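Local coordinates for protein methylxanthine N1-demethylase NdmA (Pseudomonas putida, PDB 6ICN) that catalyses the N1-demethylation of caffeine to theobromine and formaldehyde as a Rieske-type non-heme iron oxygenase, at residues C245-K257 against L263-S275. Sequence-based numbering, arbitrary orientation.
Sequences CSMPFAINLEVSK and LHVLFNVSCPVDS. With CFF (caffeine), chain F.
The hairpin of strands 250-257 and 263-274, in the antiparallel sheet of the catalytic domain, illustrates how one pair of strands can serve as both scaffold and pocket wall. Ile251 pairs with Asn268, Leu253 with Leu266 and Val255 with His264, each through two backbone bonds; Leu253 N to Leu266 O, at 2.8 Å and 171°, is nearly straight. The pairing sorts the side chains. One face carries Ile251, Leu253, Val255, His264, Leu266 and Asn268, and here Leu253 and Leu266 run side by side, CD2 of the former 4.0 Å from CD1 of the latter. With CG anti to the carbonyl carbon (chi1 -57°), Leu266 brings that same CD1 against caffeine, 3.4 Å from its C4, while Leu253 CD2 lies 4.0 Å from O11 of caffeine. On the other face, Ala250 CB rests on Val269 CG2 at 3.9 Å, and the Asn252 and Phe267 side chains run across each other at about a right angle, amide and ring planes inclined by 56°. Asn252 OD1 accepts a bond from Ser158 N, and Phe157 meets the Phe267 ring. Beyond the regular pairing, water lies between the strands: one water oxygen is 2.8 Å from Phe249 O and 3.1 Å from Asn268 OD1, with more acceptors around it than protons to give; a second donates to Ser270 OG and only weakly to Phe249 O. Tyr173 and Asn280 bond the side chains of Asn268 and Ser270, respectively, and CE2 of the Phe249 ring lies 4.1 Å from Pro272 CG, the two side chains meeting at a slant. Caffeine thus meets a purely apolar branch of Leu266, a contact of shape and dispersion, on a strand tied to its hairpin partner by three pairs of backbone bonds.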
ATOM      1  N   CYS A 245       0.773 -21.430  38.559  1.00 20.70           N
ATOM      2  CA  CYS A 245       0.979 -21.669  37.130  1.00 21.50           C
ATOM      3  C   CYS A 245       0.422 -23.040  36.780  1.00 20.74           C
ATOM      4  O   CYS A 245       1.068 -24.059  37.037  1.00 22.71           O
ATOM      5  CB  CYS A 245       2.457 -21.570  36.771  1.00 20.49           C
ATOM      6  SG  CYS A 245       3.236 -19.998  37.240  1.00 22.60           S
ATOM      7  N   SER A 246      -0.775 -23.063  36.194  1.00 18.01           N
ATOM      8  CA  SER A 246      -1.374 -24.317  35.730  1.00 18.25           C
ATOM      9  C   SER A 246      -0.595 -24.842  34.529  1.00 21.85           C
ATOM     10  O   SER A 246      -0.583 -24.217  33.464  1.00 20.06           O
ATOM     11  CB  SER A 246      -2.842 -24.105  35.374  1.00 18.24           C
ATOM     12  OG  SER A 246      -3.594 -23.726  36.515  1.00 19.85           O
ATOM     13  N   MET A 247       0.063 -25.987  34.686  1.00 19.13           N
ATOM     14  CA  MET A 247       0.918 -26.500  33.607  1.00 18.61           C
ATOM     15  C   MET A 247       0.074 -26.904  32.423  1.00 20.04           C
ATOM     16  O   MET A 247      -1.004 -27.477  32.607  1.00 21.86           O
ATOM     17  CB  MET A 247       1.772 -27.684  34.086  1.00 19.90           C
ATOM     18  CG  MET A 247       2.772 -27.273  35.160  1.00 18.78           C
ATOM     19  SD  MET A 247       4.106 -26.248  34.454  1.00 22.23           S
ATOM     20  CE  MET A 247       4.986 -27.478  33.541  1.00 21.65           C
ATOM     21  N   PRO A 248       0.564 -26.653  31.200  1.00 17.43           N
ATOM     22  CA  PRO A 248       1.892 -26.124  30.854  1.00 17.22           C
ATOM     23  C   PRO A 248       2.010 -24.628  30.583  1.00 20.74           C
ATOM     24  O   PRO A 248       3.129 -24.132  30.631  1.00 18.98           O
ATOM     25  CB  PRO A 248       2.229 -26.868  29.567  1.00 19.12           C
ATOM     26  CG  PRO A 248       0.892 -27.110  28.920  1.00 21.24           C
ATOM     27  CD  PRO A 248      -0.112 -27.254  30.034  1.00 18.39           C
ATOM     28  N   PHE A 249       0.928 -23.915  30.254  1.00 17.96           N
ATOM     29  CA  PHE A 249       1.113 -22.584  29.675  1.00 18.00           C
ATOM     30  C   PHE A 249       0.345 -21.460  30.355  1.00 21.61           C
ATOM     31  O   PHE A 249       0.402 -20.320  29.872  1.00 24.24           O
ATOM     32  CB  PHE A 249       0.736 -22.599  28.184  1.00 19.78           C
ATOM     33  CG  PHE A 249       1.569 -23.533  27.351  1.00 15.55           C
ATOM     34  CD1 PHE A 249       2.957 -23.586  27.496  1.00 16.60           C
ATOM     35  CD2 PHE A 249       0.966 -24.355  26.420  1.00 15.76           C
ATOM     36  CE1 PHE A 249       3.714 -24.473  26.733  1.00 16.74           C
ATOM     37  CE2 PHE A 249       1.712 -25.242  25.642  1.00 18.45           C
ATOM     38  CZ  PHE A 249       3.104 -25.299  25.809  1.00 18.20           C
ATOM     39  N   ALA A 250      -0.378 -21.723  31.429  1.00 18.20           N
ATOM     40  CA  ALA A 250      -1.198 -20.693  32.058  1.00 20.23           C
ATOM     41  C   ALA A 250      -0.514 -20.162  33.305  1.00 23.09           C
ATOM     42  O   ALA A 250       0.005 -20.940  34.109  1.00 27.03           O
ATOM     43  CB  ALA A 250      -2.578 -21.238  32.413  1.00 21.87           C
ATOM     44  N   ILE A 251      -0.519 -18.839  33.472  1.00 18.13           N
ATOM     45  CA  ILE A 251       0.075 -18.191  34.637  1.00 17.49           C
ATOM     46  C   ILE A 251      -0.957 -17.296  35.312  1.00 20.93           C
ATOM     47  O   ILE A 251      -1.496 -16.375  34.686  1.00 19.90           O
ATOM     48  CB  ILE A 251       1.322 -17.376  34.271  1.00 19.43           C
ATOM     49  CG1 ILE A 251       2.392 -18.290  33.659  1.00 20.86           C
ATOM     50  CG2 ILE A 251       1.863 -16.615  35.484  1.00 21.50           C
ATOM     51  CD1 ILE A 251       3.390 -17.515  32.837  1.00 23.22           C
ATOM     52  N   ASN A 252      -1.210 -17.545  36.602  1.00 20.16           N
ATOM     53  CA  ASN A 252      -2.039 -16.681  37.431  1.00 16.84           C
ATOM     54  C   ASN A 252      -1.113 -15.961  38.401  1.00 19.12           C
ATOM     55  O   ASN A 252      -0.489 -16.599  39.261  1.00 20.09           O
ATOM     56  CB  ASN A 252      -3.106 -17.491  38.170  1.00 18.23           C
ATOM     57  CG  ASN A 252      -4.092 -16.607  38.922  1.00 20.17           C
ATOM     58  OD1 ASN A 252      -5.131 -16.219  38.380  1.00 21.39           O
ATOM     59  ND2 ASN A 252      -3.777 -16.291  40.174  1.00 21.40           N
ATOM     60  N   LEU A 253      -0.989 -14.638  38.245  1.00 19.42           N
ATOM     61  CA  LEU A 253      -0.100 -13.829  39.079  1.00 20.73           C
ATOM     62  C   LEU A 253      -0.940 -12.877  39.928  1.00 22.38           C
ATOM     63  O   LEU A 253      -1.571 -11.951  39.401  1.00 21.45           O
ATOM     64  CB  LEU A 253       0.908 -13.060  38.220  1.00 20.26           C
ATOM     65  CG  LEU A 253       1.730 -11.982  38.934  1.00 21.78           C
ATOM     66  CD1 LEU A 253       2.503 -12.570  40.130  1.00 24.05           C
ATOM     67  CD2 LEU A 253       2.708 -11.308  37.956  1.00 22.42           C
ATOM     68  N   GLU A 254      -0.945 -13.090  41.245  1.00 20.63           N
ATOM     69  CA  GLU A 254      -1.633 -12.192  42.168  1.00 23.61           C
ATOM     70  C   GLU A 254      -0.627 -11.204  42.738  1.00 22.81           C
ATOM     71  O   GLU A 254       0.350 -11.614  43.377  1.00 26.08           O
ATOM     72  CB  GLU A 254      -2.305 -12.977  43.292  1.00 23.15           C
ATOM     73  CG  GLU A 254      -3.443 -13.866  42.828  1.00 24.07           C
ATOM     74  CD  GLU A 254      -3.950 -14.781  43.944  1.00 29.15           C
ATOM     75  OE1 GLU A 254      -3.523 -15.962  44.021  1.00 28.48           O
ATOM     76  OE2 GLU A 254      -4.768 -14.297  44.759  1.00 31.93           O
ATOM     77  N   VAL A 255      -0.856  -9.910  42.501  1.00 23.17           N
ATOM     78  CA  VAL A 255       0.026  -8.849  42.983  1.00 24.16           C
ATOM     79  C   VAL A 255      -0.673  -8.097  44.110  1.00 29.09           C
ATOM     80  O   VAL A 255      -1.753  -7.522  43.918  1.00 27.17           O
ATOM     81  CB  VAL A 255       0.435  -7.871  41.869  1.00 26.42           C
ATOM     82  CG1 VAL A 255       1.424  -6.840  42.414  1.00 29.29           C
ATOM     83  CG2 VAL A 255       1.031  -8.609  40.679  1.00 26.36           C
ATOM     84  N   SER A 256      -0.050  -8.084  45.285  1.00 28.89           N
ATOM     85  CA  SER A 256      -0.382  -7.092  46.304  1.00 33.47           C
ATOM     86  C   SER A 256       0.520  -5.886  46.058  1.00 36.23           C
ATOM     87  O   SER A 256       1.687  -5.881  46.459  1.00 34.31           O
ATOM     88  CB  SER A 256      -0.210  -7.677  47.701  1.00 33.96           C
ATOM     89  OG  SER A 256      -0.860  -8.935  47.783  1.00 38.03           O
ATOM     90  N   LYS A 257      -0.019  -4.868  45.376  1.00 35.74           N
ATOM     91  CA  LYS A 257       0.784  -3.734  44.922  1.00 35.17           C
ATOM     92  C   LYS A 257       1.311  -2.921  46.097  1.00 38.48           C
ATOM     93  O   LYS A 257       0.612  -2.717  47.094  1.00 38.86           O
ATOM     94  CB  LYS A 257      -0.036  -2.810  44.017  1.00 34.62           C
ATOM     95  CG  LYS A 257      -0.454  -3.408  42.678  1.00 33.03           C
ATOM     96  CD  LYS A 257      -1.410  -2.466  41.948  1.00 34.01           C
ATOM     97  CE  LYS A 257      -0.760  -1.118  41.664  1.00 40.70           C
ATOM     98  NZ  LYS A 257      -1.713  -0.171  41.017  1.00 38.33           N
ATOM     99  N   LEU A 263      -5.171  -5.293  45.450  1.00 26.56           N
ATOM    100  CA  LEU A 263      -4.918  -6.521  44.704  1.00 25.74           C
ATOM    101  C   LEU A 263      -5.054  -6.276  43.200  1.00 26.06           C
ATOM    102  O   LEU A 263      -5.965  -5.578  42.749  1.00 25.85           O
ATOM    103  CB  LEU A 263      -5.888  -7.616  45.152  1.00 26.84           C
ATOM    104  CG  LEU A 263      -5.767  -8.992  44.486  1.00 28.47           C
ATOM    105  CD1 LEU A 263      -4.385  -9.592  44.716  1.00 28.69           C
ATOM    106  CD2 LEU A 263      -6.858  -9.940  44.968  1.00 31.42           C
ATOM    107  N   HIS A 264      -4.113  -6.824  42.435  1.00 24.50           N
ATOM    108  CA  HIS A 264      -4.128  -6.773  40.974  1.00 24.59           C
ATOM    109  C   HIS A 264      -3.727  -8.160  40.496  1.00 25.62           C
ATOM    110  O   HIS A 264      -2.692  -8.676  40.924  1.00 25.94           O
ATOM    111  CB  HIS A 264      -3.165  -5.687  40.458  1.00 24.42           C
ATOM    112  CG  HIS A 264      -3.350  -5.314  39.014  1.00 24.91           C
ATOM    113  ND1 HIS A 264      -3.970  -4.146  38.615  1.00 25.80           N
ATOM    114  CD2 HIS A 264      -2.964  -5.942  37.877  1.00 24.68           C
ATOM    115  CE1 HIS A 264      -3.971  -4.080  37.293  1.00 26.44           C
ATOM    116  NE2 HIS A 264      -3.361  -5.155  36.821  1.00 26.25           N
ATOM    117  N   VAL A 265      -4.550  -8.790  39.654  1.00 21.43           N
ATOM    118  CA  VAL A 265      -4.312 -10.161  39.211  1.00 20.27           C
ATOM    119  C   VAL A 265      -4.089 -10.159  37.704  1.00 22.15           C
ATOM    120  O   VAL A 265      -4.881  -9.567  36.962  1.00 20.32           O
ATOM    121  CB  VAL A 265      -5.485 -11.091  39.567  1.00 21.86           C
ATOM    122  CG1 VAL A 265      -5.161 -12.527  39.183  1.00 22.04           C
ATOM    123  CG2 VAL A 265      -5.829 -10.984  41.062  1.00 23.75           C
ATOM    124  N   LEU A 266      -3.033 -10.829  37.257  1.00 20.25           N
ATOM    125  CA  LEU A 266      -2.754 -11.016  35.836  1.00 19.20           C
ATOM    126  C   LEU A 266      -2.884 -12.493  35.502  1.00 19.90           C
ATOM    127  O   LEU A 266      -2.236 -13.339  36.130  1.00 21.90           O
ATOM    128  CB  LEU A 266      -1.356 -10.524  35.464  1.00 19.67           C
ATOM    129  CG  LEU A 266      -1.061  -9.066  35.797  1.00 24.48           C
ATOM    130  CD1 LEU A 266       0.443  -8.851  35.796  1.00 28.14           C
ATOM    131  CD2 LEU A 266      -1.738  -8.139  34.784  1.00 23.70           C
ATOM    132  N   PHE A 267      -3.714 -12.808  34.515  1.00 18.85           N
ATOM    133  CA  PHE A 267      -3.893 -14.182  34.068  1.00 19.03           C
ATOM    134  C   PHE A 267      -3.467 -14.227  32.611  1.00 20.16           C
ATOM    135  O   PHE A 267      -4.113 -13.622  31.742  1.00 18.39           O
ATOM    136  CB  PHE A 267      -5.340 -14.637  34.256  1.00 17.47           C
ATOM    137  CG  PHE A 267      -5.624 -16.021  33.750  1.00 19.51           C
ATOM    138  CD1 PHE A 267      -5.265 -17.146  34.493  1.00 19.94           C
ATOM    139  CD2 PHE A 267      -6.271 -16.209  32.536  1.00 19.03           C
ATOM    140  CE1 PHE A 267      -5.551 -18.413  34.033  1.00 18.64           C
ATOM    141  CE2 PHE A 267      -6.562 -17.492  32.055  1.00 20.76           C
ATOM    142  CZ  PHE A 267      -6.203 -18.598  32.806  1.00 21.26           C
ATOM    143  N   ASN A 268      -2.360 -14.905  32.344  1.00 17.30           N
ATOM    144  CA  ASN A 268      -1.802 -14.950  30.998  1.00 17.69           C
ATOM    145  C   ASN A 268      -1.712 -16.397  30.544  1.00 18.78           C
ATOM    146  O   ASN A 268      -1.195 -17.249  31.275  1.00 18.32           O
ATOM    147  CB  ASN A 268      -0.422 -14.275  30.955  1.00 20.71           C
ATOM    148  CG  ASN A 268       0.045 -14.003  29.525  1.00 27.88           C
ATOM    149  OD1 ASN A 268       0.761 -14.825  28.948  1.00 25.97           O
ATOM    150  ND2 ASN A 268      -0.384 -12.860  28.936  1.00 20.79           N
ATOM    151  N   VAL A 269      -2.227 -16.687  29.349  1.00 17.07           N
ATOM    152  CA  VAL A 269      -2.152 -18.043  28.806  1.00 16.64           C
ATOM    153  C   VAL A 269      -1.913 -17.983  27.295  1.00 20.31           C
ATOM    154  O   VAL A 269      -2.451 -17.117  26.593  1.00 18.08           O
ATOM    155  CB  VAL A 269      -3.419 -18.853  29.176  1.00 18.20           C
ATOM    156  CG1 VAL A 269      -4.714 -18.143  28.685  1.00 19.61           C
ATOM    157  CG2 VAL A 269      -3.328 -20.298  28.668  1.00 16.85           C
ATOM    158  N   SER A 270      -1.088 -18.902  26.795  1.00 19.94           N
ATOM    159  CA  SER A 270      -0.713 -18.955  25.385  1.00 20.11           C
ATOM    160  C   SER A 270      -1.413 -20.124  24.705  1.00 22.02           C
ATOM    161  O   SER A 270      -1.350 -21.258  25.197  1.00 24.28           O
ATOM    162  CB  SER A 270       0.805 -19.113  25.201  1.00 18.97           C
ATOM    163  OG  SER A 270       1.548 -18.084  25.830  1.00 21.79           O
ATOM    164  N   CYS A 271      -2.056 -19.855  23.575  1.00 18.40           N
ATOM    165  CA  CYS A 271      -2.493 -20.918  22.672  1.00 18.40           C
ATOM    166  C   CYS A 271      -1.338 -21.319  21.761  1.00 18.17           C
ATOM    167  O   CYS A 271      -0.851 -20.481  20.980  1.00 17.42           O
ATOM    168  CB  CYS A 271      -3.675 -20.474  21.831  1.00 18.73           C
ATOM    169  SG  CYS A 271      -4.276 -21.710  20.624  1.00 21.43           S
ATOM    170  N   PRO A 272      -0.866 -22.555  21.831  1.00 16.91           N
ATOM    171  CA  PRO A 272       0.140 -23.024  20.873  1.00 18.63           C
ATOM    172  C   PRO A 272      -0.497 -23.278  19.516  1.00 19.42           C
ATOM    173  O   PRO A 272      -1.028 -24.358  19.238  1.00 19.79           O
ATOM    174  CB  PRO A 272       0.652 -24.318  21.516  1.00 20.20           C
ATOM    175  CG  PRO A 272      -0.560 -24.846  22.234  1.00 19.70           C
ATOM    176  CD  PRO A 272      -1.258 -23.617  22.783  1.00 19.98           C
ATOM    177  N   VAL A 273      -0.462 -22.268  18.658  1.00 18.60           N
ATOM    178  CA  VAL A 273      -1.191 -22.359  17.399  1.00 20.18           C
ATOM    179  C   VAL A 273      -0.505 -23.343  16.473  1.00 20.31           C
ATOM    180  O   VAL A 273      -1.156 -24.192  15.842  1.00 19.80           O
ATOM    181  CB  VAL A 273      -1.322 -20.962  16.761  1.00 19.98           C
ATOM    182  CG1 VAL A 273      -1.809 -21.074  15.316  1.00 20.21           C
ATOM    183  CG2 VAL A 273      -2.270 -20.097  17.581  1.00 20.71           C
ATOM    184  N   ASP A 274       0.817 -23.229  16.356  1.00 22.76           N
ATOM    185  CA  ASP A 274       1.603 -24.194  15.601  1.00 25.05           C
ATOM    186  C   ASP A 274       3.029 -24.175  16.150  1.00 24.60           C
ATOM    187  O   ASP A 274       3.271 -23.656  17.246  1.00 24.98           O
ATOM    188  CB  ASP A 274       1.515 -23.910  14.093  1.00 22.22           C
ATOM    189  CG  ASP A 274       2.035 -22.530  13.704  1.00 26.92           C
ATOM    190  OD1 ASP A 274       2.911 -21.971  14.393  1.00 23.98           O
ATOM    191  OD2 ASP A 274       1.564 -21.996  12.680  1.00 29.38           O
ATOM    192  N   SER A 275       3.971 -24.708  15.370  1.00 26.53           N
ATOM    193  CA  SER A 275       5.343 -24.891  15.835  1.00 30.15           C
ATOM    194  C   SER A 275       6.059 -23.583  16.134  1.00 26.95           C
ATOM    195  O   SER A 275       7.054 -23.600  16.873  1.00 28.48           O
ATOM    196  CB  SER A 275       6.150 -25.676  14.794  1.00 26.07           C
ATOM    197  OG  SER A 275       6.439 -24.873  13.666  1.00 31.45           O
TER
HETATM  198  N1  CFF F 402       4.468  -9.393  33.542  1.00 27.43           N
HETATM  199  C2  CFF F 402       4.567  -8.877  34.809  1.00 30.14           C
HETATM  200  C10 CFF F 402       5.275 -10.540  33.167  1.00 27.58           C
HETATM  201  C6  CFF F 402       3.640  -8.849  32.646  1.00 27.94           C
HETATM  202  N3  CFF F 402       3.818  -7.803  35.166  1.00 30.34           N
HETATM  203  O11 CFF F 402       5.312  -9.369  35.602  1.00 27.76           O
HETATM  204  C12 CFF F 402       3.916  -7.243  36.510  1.00 29.20           C
HETATM  205  C4  CFF F 402       2.979  -7.248  34.260  1.00 29.57           C
HETATM  206  C5  CFF F 402       2.875  -7.759  33.017  1.00 25.65           C
HETATM  207  N9  CFF F 402       2.139  -6.201  34.346  1.00 32.45           N
HETATM  208  O13 CFF F 402       3.557  -9.305  31.538  1.00 25.79           O
HETATM  209  N7  CFF F 402       1.965  -7.031  32.344  1.00 26.44           N
HETATM  210  C8  CFF F 402       1.515  -6.072  33.163  1.00 27.13           C
HETATM  211  C14 CFF F 402       1.378  -7.018  31.016  1.00 28.08           C
HETATM  212  O   HOH W   1       2.719 -19.196  27.760  1.00 28.79           O
HETATM  213  O   HOH W   2       1.633 -17.819  29.307  1.00 30.53           O